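Local structure of tRNA (cytosine(38)-C(5))-methyltransferase (Schizosaccharomyces pombe, 6FDF) at residues A[24-29]-A[323-328]; A[160-165]-A[317-322]. The protein methylates cytosine 38 in the anticodon loop of tRNA(Asp), and less strongly of tRNA(Glu), using S-adenosyl-L-methionine as methyl donor. All blocks are in the same frame, centred on the assembly; numbering follows the deposited sequence. Where two conformers were deposited one is given.

How the interactions relate
From the N terminus, strand 11-16 is followed by helix 22-29, which holds the first segment of interaction 1. The chain then builds most of the seven-stranded mixed sheet, and residues 160-165 follow in the loop joining strand 148-155 to strand 168-175. Much later helix 318-328 begins. Its N-cap and first turn meet that loop, closing interaction 2, and Ile-325 further on meets helix 22-29, closing interaction 1. The smaller closure sits within the larger, without crossing. Both share the C-terminal helix, which packs against the first helix of the methyltransferase fold and against the loop between its last two sheet strands. Tyr-323 on Phe-160 and Ala-26 against the Val-318 carbonyl join the two contacts directly.

Interaction 1. Residues A[24-29]-A[323-328]; sequences HYALNL and YLISLL
Ile-325 reaches across from helix 318-328 and sets its two methyl-bearing branches against Ala-26 and Leu-27 of helix 22-29. Its CB bond points toward the opposing helix, but CB itself stands back, and the branches leaving it do the touching. CG2, the short branch, meets CD2 of Leu-27 at 3.8 Å. CG1 lies anti to the carbonyl carbon (chi1 -76°) and serves as a spacer; with chi2 at 171° it carries the chain outward in an extended line. The tip, CD1, lands in the notch between two consecutive residues: Ala-26 CB is 3.8 Å from Ile-325 CD1, and Leu-27 CG lies 3.8 Å from the same methyl. CD2 of Leu-27 also comes within 3.9 Å of Ile-325 CD1, so this one leucine methyl touches both branches of the isoleucine. The two side chains cross at about a right angle. Leu-27 starts alongside the other helix rather than at it; its CG, beside the backbone N, brings the branched end nearer. The backbones stay apart, with the closest CA atoms, those of Leu-27 and Ile-325, 6.9 Å from each other. In this Rossmann-like methyltransferase fold the contact joins the helix after the first strand to the C-terminal helix. Ile-325 also rests on Leu-123 of strand 121-127, while Ala-26 packs on Val-321, one turn earlier on helix 318-328. The side chain of Ala-26 is about 8 Å from the bound S-adenosylhomocysteine. All three touching residues are buried and aliphatic, with carbon meeting carbon at ordinary van der Waals distances. Cohesion across the pair therefore rests on dispersion and exclusion of water, and its specificity on the fit of one branched side chain over a small alanine and a larger leucine.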
loop_
_atom_site.group_PDB
_atom_site.type_symbol
_atom_site.label_atom_id
_atom_site.label_comp_id
_atom_site.label_asym_id
_atom_site.label_seq_id
_atom_site.Cartn_x
_atom_site.Cartn_y
_atom_site.Cartn_z
ATOM N N HIS A 24 -1.413 10.287 -0.145
ATOM C CA HIS A 24 -1.930 11.545 0.377
ATOM C C HIS A 24 -2.166 11.445 1.881
ATOM O O HIS A 24 -1.830 12.367 2.635
ATOM C CB HIS A 24 -3.215 11.908 -0.372
ATOM C CG HIS A 24 -3.683 13.318 -0.162
ATOM N ND1 HIS A 24 -4.463 13.979 -1.088
ATOM C CD2 HIS A 24 -3.497 14.187 0.860
ATOM C CE1 HIS A 24 -4.731 15.197 -0.648
ATOM N NE2 HIS A 24 -4.159 15.348 0.533
ATOM N N TYR A 25 -2.716 10.319 2.342
ATOM C CA TYR A 25 -2.923 10.147 3.775
ATOM C C TYR A 25 -1.595 10.134 4.520
ATOM O O TYR A 25 -1.491 10.676 5.626
ATOM C CB TYR A 25 -3.694 8.861 4.061
ATOM C CG TYR A 25 -5.181 8.945 3.794
ATOM C CD1 TYR A 25 -5.991 9.800 4.526
ATOM C CD2 TYR A 25 -5.782 8.121 2.848
ATOM C CE1 TYR A 25 -7.358 9.861 4.300
ATOM C CE2 TYR A 25 -7.150 8.175 2.620
ATOM C CZ TYR A 25 -7.928 9.046 3.347
ATOM O OH TYR A 25 -9.284 9.106 3.114
ATOM N N ALA A 26 -0.567 9.522 3.922
ATOM C CA ALA A 26 0.745 9.481 4.561
ATOM C C ALA A 26 1.383 10.862 4.600
ATOM O O ALA A 26 2.043 11.219 5.584
ATOM C CB ALA A 26 1.653 8.488 3.830
ATOM N N LEU A 27 1.184 11.658 3.542
ATOM C CA LEU A 27 1.655 13.040 3.555
ATOM C C LEU A 27 0.974 13.838 4.657
ATOM O O LEU A 27 1.607 14.674 5.314
ATOM C CB LEU A 27 1.411 13.691 2.190
ATOM C CG LEU A 27 2.365 13.255 1.072
ATOM C CD1 LEU A 27 1.748 13.561 -0.287
ATOM C CD2 LEU A 27 3.716 13.949 1.205
ATOM N N ASN A 28 -0.322 13.593 4.876
ATOM C CA ASN A 28 -1.041 14.274 5.949
ATOM C C ASN A 28 -0.435 13.932 7.304
ATOM O O ASN A 28 -0.237 14.811 8.148
ATOM C CB ASN A 28 -2.522 13.890 5.931
ATOM C CG ASN A 28 -3.264 14.428 4.716
ATOM O OD1 ASN A 28 -2.775 15.305 4.000
ATOM N ND2 ASN A 28 -4.461 13.899 4.482
ATOM N N LEU A 29 -0.159 12.643 7.531
ATOM C CA LEU A 29 0.427 12.202 8.794
ATOM C C LEU A 29 1.803 12.811 9.014
ATOM O O LEU A 29 2.170 13.141 10.149
ATOM C CB LEU A 29 0.538 10.680 8.808
ATOM C CG LEU A 29 -0.521 9.825 9.488
ATOM C CD1 LEU A 29 -0.136 8.365 9.332
ATOM C CD2 LEU A 29 -0.661 10.187 10.951
ATOM N N TYR A 323 6.428 7.587 7.724
ATOM C CA TYR A 323 7.795 7.661 8.233
ATOM C C TYR A 323 8.802 7.861 7.105
ATOM O O TYR A 323 9.740 8.658 7.240
ATOM C CB TYR A 323 8.142 6.392 9.011
ATOM C CG TYR A 323 7.269 6.066 10.195
ATOM C CD1 TYR A 323 6.738 7.064 10.999
ATOM C CD2 TYR A 323 6.983 4.746 10.510
ATOM C CE1 TYR A 323 5.947 6.747 12.099
ATOM C CE2 TYR A 323 6.194 4.421 11.593
ATOM C CZ TYR A 323 5.675 5.422 12.382
ATOM O OH TYR A 323 4.890 5.085 13.463
ATOM N N LEU A 324 8.651 7.120 6.002
ATOM C CA LEU A 324 9.589 7.257 4.890
ATOM C C LEU A 324 9.491 8.633 4.246
ATOM O O LEU A 324 10.507 9.200 3.828
ATOM C CB LEU A 324 9.334 6.167 3.849
ATOM C CG LEU A 324 9.679 4.752 4.314
ATOM C CD1 LEU A 324 8.976 3.741 3.448
ATOM C CD2 LEU A 324 11.189 4.516 4.320
ATOM N N ILE A 325 8.278 9.182 4.150
ATOM C CA ILE A 325 8.123 10.532 3.612
ATOM C C ILE A 325 8.862 11.537 4.486
ATOM O O ILE A 325 9.550 12.431 3.982
ATOM C CB ILE A 325 6.631 10.883 3.470
ATOM C CG1 ILE A 325 6.040 10.181 2.248
ATOM C CG2 ILE A 325 6.431 12.396 3.357
ATOM C CD1 ILE A 325 4.531 10.297 2.154
ATOM N N SER A 326 8.714 11.415 5.809
ATOM C CA SER A 326 9.423 12.295 6.735
ATOM C C SER A 326 10.929 12.230 6.515
ATOM O O SER A 326 11.611 13.263 6.470
ATOM C CB SER A 326 9.082 11.912 8.173
ATOM O OG SER A 326 7.706 12.113 8.431
ATOM N N LEU A 327 11.465 11.016 6.390
ATOM C CA LEU A 327 12.886 10.846 6.102
ATOM C C LEU A 327 13.256 11.472 4.764
ATOM O O LEU A 327 14.226 12.230 4.663
ATOM C CB LEU A 327 13.244 9.363 6.110
ATOM C CG LEU A 327 14.696 9.038 5.766
ATOM C CD1 LEU A 327 15.627 9.648 6.807
ATOM C CD2 LEU A 327 14.897 7.538 5.670
ATOM N N LEU A 328 12.488 11.158 3.720
ATOM C CA LEU A 328 12.827 11.610 2.374
ATOM C C LEU A 328 12.953 13.127 2.297
ATOM O O LEU A 328 13.893 13.650 1.684
ATOM C CB LEU A 328 11.767 11.110 1.392
ATOM C CG LEU A 328 11.916 11.476 -0.083
ATOM C CD1 LEU A 328 13.231 10.957 -0.640
ATOM C CD2 LEU A 328 10.726 10.932 -0.893
#

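Interaction 2. Residues A[160-165]-A[317-322]; sequences FNIPNS and NVKVVS
Asn-317 faces two ways at once: one end of its amide caps a helix, the other reaches Asn-164 through a water. The water accepts from Asn-317 ND2 at 2.7 Å and donates to Asn-164 OD1 at 2.8 Å, linking two buried side chains. CG of Asn-317 stands anti to the backbone N (chi1 -176°), which lets OD1 turn back over the first helical turn. There it receives Val-320 N at 2.9 Å in a nearly straight bond (169° at the hydrogen), the donor tilted 25° from the carbonyl plane. Asn-317 is thus the N-cap of helix 318-328, which here meets the loop between the antiparallel strands 148-155 and 168-175 of the methyltransferase sheet; Pro-163 centres an inverse gamma turn in that loop. A leucine in place of Asn-317 would probably leave Val-320 N without its cap and the water without its amide donor. Ile-162 comes at the helix start with its longer branch: Ile-162 CD1 lies 3.9 Å from Lys-319 CB. The capping oxygen, Asn-317 OD1, is 4.2 Å from Ile-162 CD1. The lysine chain runs across the isoleucine side chain, bends at chi2 and leads away. Farther along, Val-320 CG2 approaches the Phe-160 ring obliquely, 3.9 Å from its CD1. Phe-187 stacks on the same ring, and Tyr-323 also meets it.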
loop_
_atom_site.group_PDB
_atom_site.type_symbol
_atom_site.label_atom_id
_atom_site.label_comp_id
_atom_site.label_asym_id
_atom_site.label_seq_id
_atom_site.Cartn_x
_atom_site.Cartn_y
_atom_site.Cartn_z
ATOM N N PHE A 160 7.153 -2.026 12.973
ATOM C CA PHE A 160 6.780 -0.736 13.530
ATOM C C PHE A 160 5.624 -0.908 14.511
ATOM O O PHE A 160 4.821 0.008 14.700
ATOM C CB PHE A 160 6.401 0.246 12.421
ATOM C CG PHE A 160 7.512 0.523 11.437
ATOM C CD1 PHE A 160 7.710 -0.310 10.341
ATOM C CD2 PHE A 160 8.351 1.615 11.598
ATOM C CE1 PHE A 160 8.722 -0.059 9.426
ATOM C CE2 PHE A 160 9.370 1.873 10.687
ATOM C CZ PHE A 160 9.556 1.035 9.602
ATOM N N ASN A 161 5.539 -2.081 15.150
ATOM C CA ASN A 161 4.514 -2.366 16.159
ATOM C C ASN A 161 3.117 -2.268 15.570
ATOM O O ASN A 161 2.204 -1.699 16.172
ATOM C CB ASN A 161 4.626 -1.439 17.352
ATOM C CG ASN A 161 3.790 -1.882 18.543
ATOM O OD1 ASN A 161 3.472 -3.060 18.696
ATOM N ND2 ASN A 161 3.443 -0.928 19.405
ATOM N N ILE A 162 2.953 -2.812 14.374
ATOM C CA ILE A 162 1.656 -2.895 13.725
ATOM C C ILE A 162 1.430 -4.378 13.457
ATOM O O ILE A 162 2.271 -5.024 12.827
ATOM C CB ILE A 162 1.605 -2.082 12.421
ATOM C CG1 ILE A 162 1.884 -0.604 12.712
ATOM C CG2 ILE A 162 0.263 -2.269 11.727
ATOM C CD1 ILE A 162 2.311 0.190 11.483
ATOM N N PRO A 163 0.336 -4.965 13.931
ATOM C CA PRO A 163 0.165 -6.427 13.861
ATOM C C PRO A 163 -0.340 -6.897 12.501
ATOM O O PRO A 163 -1.388 -7.535 12.378
ATOM C CB PRO A 163 -0.845 -6.688 14.986
ATOM C CG PRO A 163 -1.687 -5.449 15.004
ATOM C CD PRO A 163 -0.730 -4.317 14.717
ATOM N N ASN A 164 0.414 -6.574 11.456
ATOM C CA ASN A 164 0.074 -7.054 10.125
ATOM C C ASN A 164 1.354 -7.215 9.321
ATOM O O ASN A 164 2.245 -6.364 9.379
ATOM C CB ASN A 164 -0.899 -6.096 9.420
ATOM C CG ASN A 164 -1.279 -6.564 8.020
ATOM O OD1 ASN A 164 -1.092 -5.838 7.039
ATOM N ND2 ASN A 164 -1.805 -7.783 7.919
ATOM N N SER A 165 1.430 -8.309 8.574
ATOM C CA SER A 165 2.523 -8.540 7.644
ATOM C C SER A 165 2.182 -7.900 6.308
ATOM O O SER A 165 1.105 -8.141 5.755
ATOM C CB SER A 165 2.776 -10.036 7.464
ATOM O OG SER A 165 3.022 -10.654 8.708
ATOM N N ASN A 317 0.776 0.639 3.245
ATOM C CA ASN A 317 0.591 0.942 4.654
ATOM C C ASN A 317 0.906 2.419 4.868
ATOM O O ASN A 317 2.045 2.857 4.658
ATOM C CB ASN A 317 1.458 0.057 5.546
ATOM C CG ASN A 317 1.193 0.303 7.012
ATOM O OD1 ASN A 317 1.528 1.366 7.535
ATOM N ND2 ASN A 317 0.548 -0.658 7.680
ATOM N N VAL A 318 -0.113 3.168 5.298
ATOM C CA VAL A 318 -0.030 4.621 5.424
ATOM C C VAL A 318 0.962 5.025 6.509
ATOM O O VAL A 318 1.678 6.028 6.375
ATOM C CB VAL A 318 -1.436 5.187 5.703
ATOM C CG1 VAL A 318 -1.371 6.674 6.038
ATOM C CG2 VAL A 318 -2.352 4.941 4.508
ATOM N N LYS A 319 1.007 4.261 7.606
ATOM C CA LYS A 319 1.927 4.564 8.701
ATOM C C LYS A 319 3.380 4.440 8.256
ATOM O O LYS A 319 4.175 5.370 8.439
ATOM C CB LYS A 319 1.651 3.639 9.889
ATOM C CG LYS A 319 0.799 4.254 10.981
ATOM C CD LYS A 319 1.529 5.401 11.666
ATOM C CE LYS A 319 0.611 6.143 12.620
ATOM N NZ LYS A 319 1.207 7.431 13.051
ATOM N N VAL A 320 3.749 3.288 7.690
ATOM C CA VAL A 320 5.128 3.082 7.233
ATOM C C VAL A 320 5.543 4.168 6.245
ATOM O O VAL A 320 6.629 4.751 6.355
ATOM C CB VAL A 320 5.296 1.676 6.629
ATOM C CG1 VAL A 320 6.719 1.489 6.109
ATOM C CG2 VAL A 320 4.984 0.599 7.683
ATOM N N VAL A 321 4.680 4.474 5.274
ATOM C CA VAL A 321 5.053 5.477 4.282
ATOM C C VAL A 321 5.144 6.871 4.897
ATOM O O VAL A 321 5.959 7.694 4.454
ATOM C CB VAL A 321 4.068 5.416 3.100
ATOM C CG1 VAL A 321 4.333 6.534 2.108
ATOM C CG2 VAL A 321 4.208 4.068 2.414
ATOM N N SER A 322 4.331 7.171 5.920
ATOM C CA SER A 322 4.456 8.469 6.584
ATOM C C SER A 322 5.855 8.655 7.166
ATOM O O SER A 322 6.428 9.750 7.102
ATOM C CB SER A 322 3.401 8.627 7.685
ATOM O OG SER A 322 3.708 7.869 8.850
HETATM O O HOH W 1 -0.635 -3.063 7.165
#